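Local structure of processed glycerol phosphate lipoteichoic acid synthase 2 (Bacillus subtilis, 2W8D) at residues Glu40-Phe45 with Gln226-Leu231; Pro58-Leu63 with Gln233-Phe238; Lys170-Phe175 with Gly207-Pro212. The protein belongs to the sulfatase family of the alkaline phosphatase clan and carries a magnesium ion in an alpha/beta domain. All coordinates share one frame; numbering follows the deposited sequence.

How the interactions relate
Interactions 1 and 2 share helix 219-244, and interaction 3 sits against it. The first two use successive turns of that helix, and they touch each other where L42 packs on L60. Interaction 1 is fully buried and reaches the magnesium site, yet what crosses between its segments is apolar, while the E40 carboxylate turns to the metal. Interaction 2, only partly buried, is a helix-to-helix contact built on a phenylalanine ring and aliphatic groups. Interaction 3 lies farthest from the centre of the chain and is polar, with K170 at the N-cap and K172 in the first turn of helix 171-183 reaching loop 207-212. It meets interaction 2 through K172 and Q233, and interaction 1 through K172 and Y230.

Interaction 1. Residues Glu40-Phe45 with Gln226-Leu231; sequences ESLQSF and QSAHYL. With MG (magnesium ion), chain C.
A228 and L231, about one turn apart on helix 219-244, face E40 and L42 in the loop that follows strand 33-39. The metal ligand E40 thus sits just after a strand of the sulfatase-type alpha/beta domain, and in this model the helix packs against the loop that carries it. Along the helix, S227 comes first: its OG pairs with N198, whose ND2 is in turn bonded to E40 O, so N198 ties the helix to the metal-binding residue. A228 offers its methyl, with CB 4.2 Å from CD1 of L42. The L42 side chain, its CG anti to the backbone N (chi1 -167°), reaches across toward the helix. Y230 touches D171 and P173 of helix 171-183. L231 closes the contact with one branch: CD2 sits 4.0 Å from E40 O and 4.1 Å from E40 N, over the backbone of E40, and also reaches L42 CB at 4.5 Å. A bend at chi2 (46°) leads the E40 side chain away from the helix to the magnesium ion, which it grips with both oxygens, OE1 at 2.2 Å and OE2 at 2.1 Å. Phosphorylated T84, D258 and H259 also bind the ion. S41 takes no part in the packing against the helix but steadies the carboxylate: its OG donates to E40 OE2 at 2.7 Å, on the anti lone pair, away from OE1.

Interaction 2. Residues Pro58-Leu63 with Gln233-Phe238; sequences PFLNKL and QSIEQF
F59 lays its ring flat against E236 on helix 219-244. At the root, F59 CB is 4.0 Å from E236 CB. A chi1 of -165° turns the ring away from its own backbone N and across to the neighbouring helix, and F59 CG comes to 3.8 Å from the same E236 CB. E236 CB and CG lie over the CD1 side of the ring. On the other side, CD2 nears the E236 backbone N and also I235 CG2, 3.9 Å away; that methyl approaches obliquely and reaches on to CE2. CZ, at the tip, has E236 CA nearby. E236 CA in fact stands over the ring centre, 3.8 Å from the centroid and only 9° off the normal, a CH-pi contact with E236 CB over the same face. L60 adds its CD2, 4.1 Å from I235 CG2. D232 fixes the helix start, its carboxylate accepting from the backbone N of both F59 and L60, while F239 meets the F59 ring edge-to-face. The axes of segments 58-63 and 233-238 come within 8.9 Å, their N-to-C directions 62° apart. I235 also touches V37 and L39: helix 219-244 packs on strand 33-39 and helix 58-65 on that helix, within the layered alpha/beta fold of the alkaline phosphatase clan.

Interaction 3. Residues Lys170-Phe175 with Gly207-Pro212; sequences KDKPFF and GDTDFP
The carboxylate of D208 is the flat group that carries this contact: K170 NZ comes to OD2 on the syn side, tilted 22° from the carboxylate plane, at 2.8 Å. This is a hydrogen-bonded salt bridge. The two side chains arrive from opposite directions, and OD2 also lies close to the end of the lysine chain, 3.2 Å from K170 CE. Two aromatic rings flank the contact without joining it: F175, with F174 CE2 over one face, offset toward the rim, stacks with F238, and F211, with P212 CD likewise offset over one face, stacks with H229.

K170 occupies the N-cap position of helix 171-183, and its extended chain carries the ammonium group to D208; E162 O, in the chain leading up to helix 171-183, is a second acceptor for NZ. The loop that holds D208, with helix 219-244 beyond it, forms part of the long beta-alpha-beta crossover from strand 189-194 to strand 251-257 in the sulfatase-type alpha/beta domain. The salt bridge and its neighbour therefore join the start of one helix to the irregular run that leads into another.

K172 is the neighbour. Its chain, also extended beyond CG, heads for the same residue but finds the backbone: NZ gives D208 O a weak hydrogen bond at 3.4 Å. The stronger partner of K172 NZ is Q233 OE1 on helix 219-244, to which it is also hydrogen-bonded.

Interaction 1. Residues Glu40-Phe45 with Gln226-Leu231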
# COMPACT_ATOMS: atom_id res chain seq x y z
N GLU A 40 -3.37 -6.86 5.26
CA GLU A 40 -2.27 -7.18 6.15
C GLU A 40 -1.43 -8.39 5.72
O GLU A 40 -1.98 -9.50 5.53
CB GLU A 40 -2.84 -7.45 7.56
CG GLU A 40 -1.83 -7.63 8.68
CD GLU A 40 -0.72 -6.59 8.69
OE1 GLU A 40 -1.00 -5.37 8.88
OE2 GLU A 40 0.46 -6.99 8.49
N SER A 41 -0.11 -8.16 5.59
CA SER A 41 0.88 -9.23 5.41
C SER A 41 0.62 -10.13 4.20
O SER A 41 1.11 -11.25 4.15
CB SER A 41 0.94 -10.11 6.66
OG SER A 41 1.46 -9.42 7.79
N LEU A 42 -0.17 -9.63 3.24
CA LEU A 42 -0.56 -10.41 2.06
C LEU A 42 0.41 -10.26 0.87
O LEU A 42 0.61 -9.16 0.35
CB LEU A 42 -1.98 -10.04 1.65
CG LEU A 42 -2.54 -11.04 0.63
CD1 LEU A 42 -2.78 -12.41 1.27
CD2 LEU A 42 -3.81 -10.50 -0.04
N GLN A 43 1.02 -11.36 0.46
CA GLN A 43 2.03 -11.35 -0.64
C GLN A 43 1.38 -11.86 -1.93
O GLN A 43 0.46 -12.66 -1.88
CB GLN A 43 3.26 -12.21 -0.27
CG GLN A 43 4.05 -11.66 0.93
CD GLN A 43 5.11 -12.60 1.49
OE1 GLN A 43 6.08 -12.97 0.79
NE2 GLN A 43 4.95 -12.96 2.75
N SER A 44 1.91 -11.44 -3.06
CA SER A 44 1.37 -11.78 -4.36
C SER A 44 1.43 -13.28 -4.67
O SER A 44 0.62 -13.74 -5.46
CB SER A 44 2.10 -11.00 -5.47
OG SER A 44 1.77 -9.60 -5.45
N PHE A 45 2.36 -14.04 -4.09
CA PHE A 45 2.39 -15.48 -4.38
C PHE A 45 1.09 -16.21 -4.03
O PHE A 45 0.79 -17.24 -4.63
CB PHE A 45 3.61 -16.20 -3.77
CG PHE A 45 3.45 -16.53 -2.31
CD1 PHE A 45 2.88 -17.71 -1.91
CD2 PHE A 45 3.89 -15.64 -1.34
CE1 PHE A 45 2.73 -18.00 -0.54
CE2 PHE A 45 3.77 -15.93 0.00
CZ PHE A 45 3.16 -17.10 0.41
N GLN A 226 -4.69 -20.17 6.01
CA GLN A 226 -5.97 -20.05 6.71
C GLN A 226 -6.38 -18.62 7.00
O GLN A 226 -7.53 -18.25 6.76
CB GLN A 226 -5.95 -20.82 8.02
CG GLN A 226 -5.77 -22.29 7.85
CD GLN A 226 -6.28 -23.07 9.04
OE1 GLN A 226 -6.50 -22.51 10.11
NE2 GLN A 226 -6.47 -24.37 8.86
N SER A 227 -5.47 -17.80 7.54
CA SER A 227 -5.84 -16.41 7.81
C SER A 227 -5.93 -15.59 6.53
O SER A 227 -6.71 -14.65 6.46
CB SER A 227 -4.97 -15.73 8.88
OG SER A 227 -3.64 -16.15 8.75
N ALA A 228 -5.16 -15.97 5.51
CA ALA A 228 -5.31 -15.33 4.20
C ALA A 228 -6.72 -15.62 3.62
O ALA A 228 -7.36 -14.74 3.06
CB ALA A 228 -4.23 -15.79 3.23
N HIS A 229 -7.18 -16.85 3.77
CA HIS A 229 -8.50 -17.27 3.27
C HIS A 229 -9.56 -16.47 4.02
O HIS A 229 -10.46 -15.96 3.40
CB HIS A 229 -8.69 -18.79 3.44
CG HIS A 229 -9.98 -19.33 2.89
ND1 HIS A 229 -10.21 -19.51 1.54
CD2 HIS A 229 -11.10 -19.78 3.51
CE1 HIS A 229 -11.42 -20.03 1.36
NE2 HIS A 229 -11.97 -20.21 2.54
N TYR A 230 -9.39 -16.30 5.34
CA TYR A 230 -10.29 -15.48 6.13
C TYR A 230 -10.33 -13.99 5.64
O TYR A 230 -11.43 -13.39 5.50
CB TYR A 230 -9.95 -15.60 7.63
CG TYR A 230 -10.83 -14.75 8.53
CD1 TYR A 230 -12.04 -15.23 9.03
CD2 TYR A 230 -10.47 -13.43 8.84
CE1 TYR A 230 -12.86 -14.44 9.83
CE2 TYR A 230 -11.25 -12.64 9.63
CZ TYR A 230 -12.46 -13.15 10.11
OH TYR A 230 -13.23 -12.37 10.89
N LEU A 231 -9.16 -13.41 5.42
CA LEU A 231 -9.02 -12.07 4.84
C LEU A 231 -9.82 -11.97 3.52
O LEU A 231 -10.56 -11.02 3.31
CB LEU A 231 -7.53 -11.73 4.58
CG LEU A 231 -7.21 -10.32 4.04
CD1 LEU A 231 -8.01 -9.20 4.75
CD2 LEU A 231 -5.73 -9.97 4.12
MG MG C . 1.18 -5.05 8.50

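Interaction 2. Residues Pro58-Leu63 with Gln233-Phe238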
# COMPACT_ATOMS: atom_id res chain seq x y z
N PRO A 58 -10.06 -16.92 -3.23
CA PRO A 58 -10.94 -16.95 -4.42
C PRO A 58 -11.57 -15.60 -4.81
O PRO A 58 -11.77 -15.35 -6.01
CB PRO A 58 -12.06 -17.96 -4.04
CG PRO A 58 -12.07 -18.00 -2.52
CD PRO A 58 -10.53 -17.87 -2.21
N PHE A 59 -11.89 -14.73 -3.85
CA PHE A 59 -12.42 -13.42 -4.26
C PHE A 59 -11.38 -12.55 -4.97
O PHE A 59 -11.66 -11.96 -6.02
CB PHE A 59 -13.04 -12.63 -3.10
CG PHE A 59 -13.90 -11.49 -3.56
CD1 PHE A 59 -15.13 -11.74 -4.19
CD2 PHE A 59 -13.46 -10.17 -3.41
CE1 PHE A 59 -15.98 -10.68 -4.62
CE2 PHE A 59 -14.25 -9.10 -3.83
CZ PHE A 59 -15.55 -9.36 -4.44
N LEU A 60 -10.19 -12.51 -4.39
CA LEU A 60 -9.10 -11.68 -4.90
C LEU A 60 -8.70 -12.21 -6.26
O LEU A 60 -8.47 -11.43 -7.18
CB LEU A 60 -7.92 -11.63 -3.91
CG LEU A 60 -8.28 -10.87 -2.60
CD1 LEU A 60 -7.11 -10.82 -1.57
CD2 LEU A 60 -8.83 -9.45 -2.80
N ASN A 61 -8.66 -13.54 -6.40
CA ASN A 61 -8.46 -14.19 -7.71
C ASN A 61 -9.45 -13.75 -8.78
O ASN A 61 -9.05 -13.47 -9.91
CB ASN A 61 -8.49 -15.73 -7.60
CG ASN A 61 -7.43 -16.25 -6.68
OD1 ASN A 61 -6.53 -15.51 -6.25
ND2 ASN A 61 -7.54 -17.52 -6.32
N LYS A 62 -10.72 -13.66 -8.43
CA LYS A 62 -11.72 -13.24 -9.42
C LYS A 62 -11.41 -11.80 -9.89
O LYS A 62 -11.41 -11.51 -11.07
CB LYS A 62 -13.15 -13.35 -8.88
CG LYS A 62 -14.20 -13.35 -9.97
CD LYS A 62 -15.63 -13.29 -9.42
CE LYS A 62 -15.96 -11.95 -8.78
NZ LYS A 62 -17.44 -11.75 -8.69
N LEU A 63 -11.09 -10.93 -8.95
CA LEU A 63 -10.70 -9.56 -9.30
C LEU A 63 -9.47 -9.53 -10.20
O LEU A 63 -9.38 -8.73 -11.13
CB LEU A 63 -10.40 -8.76 -8.04
CG LEU A 63 -11.53 -8.65 -7.02
CD1 LEU A 63 -11.09 -7.81 -5.87
CD2 LEU A 63 -12.79 -8.04 -7.68
N GLN A 233 -12.44 -13.77 2.45
CA GLN A 233 -13.88 -13.71 2.75
C GLN A 233 -14.34 -12.35 3.25
O GLN A 233 -15.43 -11.91 2.91
CB GLN A 233 -14.27 -14.83 3.72
CG GLN A 233 -13.99 -16.23 3.12
CD GLN A 233 -14.30 -17.38 4.08
OE1 GLN A 233 -14.16 -17.27 5.30
NE2 GLN A 233 -14.72 -18.51 3.51
N SER A 234 -13.51 -11.70 4.06
CA SER A 234 -13.79 -10.37 4.60
C SER A 234 -13.88 -9.34 3.49
O SER A 234 -14.71 -8.46 3.56
CB SER A 234 -12.67 -9.92 5.56
OG SER A 234 -12.46 -10.83 6.62
N ILE A 235 -13.01 -9.42 2.49
CA ILE A 235 -13.02 -8.46 1.39
C ILE A 235 -14.29 -8.68 0.56
O ILE A 235 -14.97 -7.71 0.19
CB ILE A 235 -11.77 -8.56 0.48
CG1 ILE A 235 -10.49 -8.26 1.27
CG2 ILE A 235 -11.93 -7.66 -0.78
CD1 ILE A 235 -10.64 -7.07 2.22
N GLU A 236 -14.58 -9.94 0.28
CA GLU A 236 -15.85 -10.35 -0.38
C GLU A 236 -17.07 -9.74 0.32
O GLU A 236 -17.89 -9.08 -0.33
CB GLU A 236 -15.98 -11.89 -0.46
CG GLU A 236 -17.38 -12.37 -0.95
CD GLU A 236 -17.52 -13.88 -1.06
OE1 GLU A 236 -16.80 -14.64 -0.39
OE2 GLU A 236 -18.41 -14.33 -1.82
N GLN A 237 -17.18 -9.93 1.64
CA GLN A 237 -18.32 -9.35 2.38
C GLN A 237 -18.32 -7.82 2.23
O GLN A 237 -19.32 -7.24 1.84
CB GLN A 237 -18.31 -9.79 3.85
CG GLN A 237 -19.18 -8.96 4.79
CD GLN A 237 -18.51 -8.71 6.14
OE1 GLN A 237 -18.07 -9.66 6.79
NE2 GLN A 237 -18.44 -7.43 6.57
N PHE A 238 -17.19 -7.17 2.48
CA PHE A 238 -17.06 -5.71 2.28
C PHE A 238 -17.56 -5.25 0.90
O PHE A 238 -18.35 -4.28 0.80
CB PHE A 238 -15.61 -5.29 2.50
CG PHE A 238 -15.39 -3.81 2.52
CD1 PHE A 238 -16.20 -2.95 3.30
CD2 PHE A 238 -14.30 -3.26 1.84
CE1 PHE A 238 -15.94 -1.56 3.36
CE2 PHE A 238 -14.01 -1.86 1.90
CZ PHE A 238 -14.85 -1.00 2.67

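Interaction 3. Residues Lys170-Phe175 with Gly207-Pro212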
# COMPACT_ATOMS: atom_id res chain seq x y z
N LYS A 170 -11.29 -8.55 14.70
CA LYS A 170 -11.23 -9.40 13.52
C LYS A 170 -11.85 -8.68 12.31
O LYS A 170 -12.82 -7.94 12.46
CB LYS A 170 -12.00 -10.69 13.81
CG LYS A 170 -11.32 -11.59 14.82
CD LYS A 170 -12.22 -12.76 15.16
CE LYS A 170 -11.56 -13.73 16.12
NZ LYS A 170 -12.63 -14.59 16.71
N ASP A 171 -11.31 -8.91 11.12
CA ASP A 171 -11.77 -8.28 9.89
C ASP A 171 -13.29 -8.42 9.57
O ASP A 171 -13.90 -7.43 9.22
CB ASP A 171 -10.91 -8.74 8.71
CG ASP A 171 -9.44 -8.37 8.87
OD1 ASP A 171 -9.08 -7.57 9.77
OD2 ASP A 171 -8.61 -8.90 8.08
N LYS A 172 -13.88 -9.61 9.67
CA LYS A 172 -15.32 -9.78 9.38
C LYS A 172 -16.25 -8.85 10.15
O LYS A 172 -16.98 -8.10 9.51
CB LYS A 172 -15.80 -11.24 9.46
CG LYS A 172 -15.39 -12.09 8.24
CD LYS A 172 -15.97 -13.49 8.32
CE LYS A 172 -15.32 -14.42 7.32
NZ LYS A 172 -15.64 -15.87 7.64
N PRO A 173 -16.20 -8.84 11.50
CA PRO A 173 -17.02 -7.83 12.23
C PRO A 173 -16.51 -6.39 12.09
O PRO A 173 -17.29 -5.45 12.17
CB PRO A 173 -16.96 -8.29 13.69
CG PRO A 173 -15.76 -9.17 13.76
CD PRO A 173 -15.60 -9.81 12.42
N PHE A 174 -15.21 -6.21 11.89
CA PHE A 174 -14.68 -4.87 11.67
C PHE A 174 -15.32 -4.27 10.42
O PHE A 174 -15.81 -3.16 10.46
CB PHE A 174 -13.14 -4.88 11.60
CG PHE A 174 -12.56 -3.73 10.86
CD1 PHE A 174 -12.52 -2.47 11.44
CD2 PHE A 174 -12.07 -3.89 9.58
CE1 PHE A 174 -11.97 -1.40 10.75
CE2 PHE A 174 -11.53 -2.82 8.88
CZ PHE A 174 -11.48 -1.57 9.47
N PHE A 175 -15.37 -5.03 9.33
CA PHE A 175 -16.05 -4.54 8.12
C PHE A 175 -17.57 -4.34 8.23
O PHE A 175 -18.09 -3.39 7.65
CB PHE A 175 -15.71 -5.40 6.91
CG PHE A 175 -14.36 -5.13 6.33
CD1 PHE A 175 -14.02 -3.87 5.88
CD2 PHE A 175 -13.42 -6.18 6.19
CE1 PHE A 175 -12.77 -3.63 5.33
CE2 PHE A 175 -12.21 -5.96 5.64
CZ PHE A 175 -11.85 -4.68 5.22
N GLY A 207 -14.20 -21.87 14.97
CA GLY A 207 -14.31 -22.09 13.55
C GLY A 207 -14.65 -20.76 12.93
O GLY A 207 -15.81 -20.51 12.59
N ASP A 208 -13.66 -19.89 12.82
CA ASP A 208 -13.83 -18.64 12.07
C ASP A 208 -13.56 -18.79 10.58
O ASP A 208 -13.99 -17.96 9.78
CB ASP A 208 -13.00 -17.52 12.68
CG ASP A 208 -13.79 -16.70 13.67
OD1 ASP A 208 -15.03 -16.93 13.83
OD2 ASP A 208 -13.19 -15.82 14.31
N THR A 209 -12.86 -19.86 10.21
CA THR A 209 -12.76 -20.23 8.81
C THR A 209 -12.64 -21.76 8.69
O THR A 209 -12.32 -22.44 9.67
CB THR A 209 -11.65 -19.39 8.05
OG1 THR A 209 -12.26 -18.67 6.96
CG2 THR A 209 -10.43 -20.23 7.59
N ASP A 210 -12.95 -22.28 7.51
CA ASP A 210 -12.99 -23.74 7.30
C ASP A 210 -11.82 -24.28 6.48
O ASP A 210 -11.74 -25.49 6.21
CB ASP A 210 -14.32 -24.14 6.64
CG ASP A 210 -14.62 -23.34 5.38
OD1 ASP A 210 -14.32 -22.11 5.35
OD2 ASP A 210 -15.17 -23.94 4.43
N PHE A 211 -10.91 -23.40 6.10
CA PHE A 211 -9.84 -23.76 5.19
C PHE A 211 -8.82 -24.71 5.82
O PHE A 211 -8.48 -24.55 6.98
CB PHE A 211 -9.14 -22.49 4.71
CG PHE A 211 -8.54 -22.61 3.36
CD1 PHE A 211 -9.35 -22.61 2.23
CD2 PHE A 211 -7.16 -22.73 3.20
CE1 PHE A 211 -8.80 -22.73 0.96
CE2 PHE A 211 -6.58 -22.85 1.94
CZ PHE A 211 -7.40 -22.86 0.82
N PRO A 212 -8.30 -25.69 5.05
CA PRO A 212 -7.20 -26.50 5.57
C PRO A 212 -5.90 -25.70 5.76
O PRO A 212 -5.69 -24.65 5.12
CB PRO A 212 -7.00 -27.54 4.48
CG PRO A 212 -7.43 -26.87 3.25
CD PRO A 212 -8.64 -26.06 3.66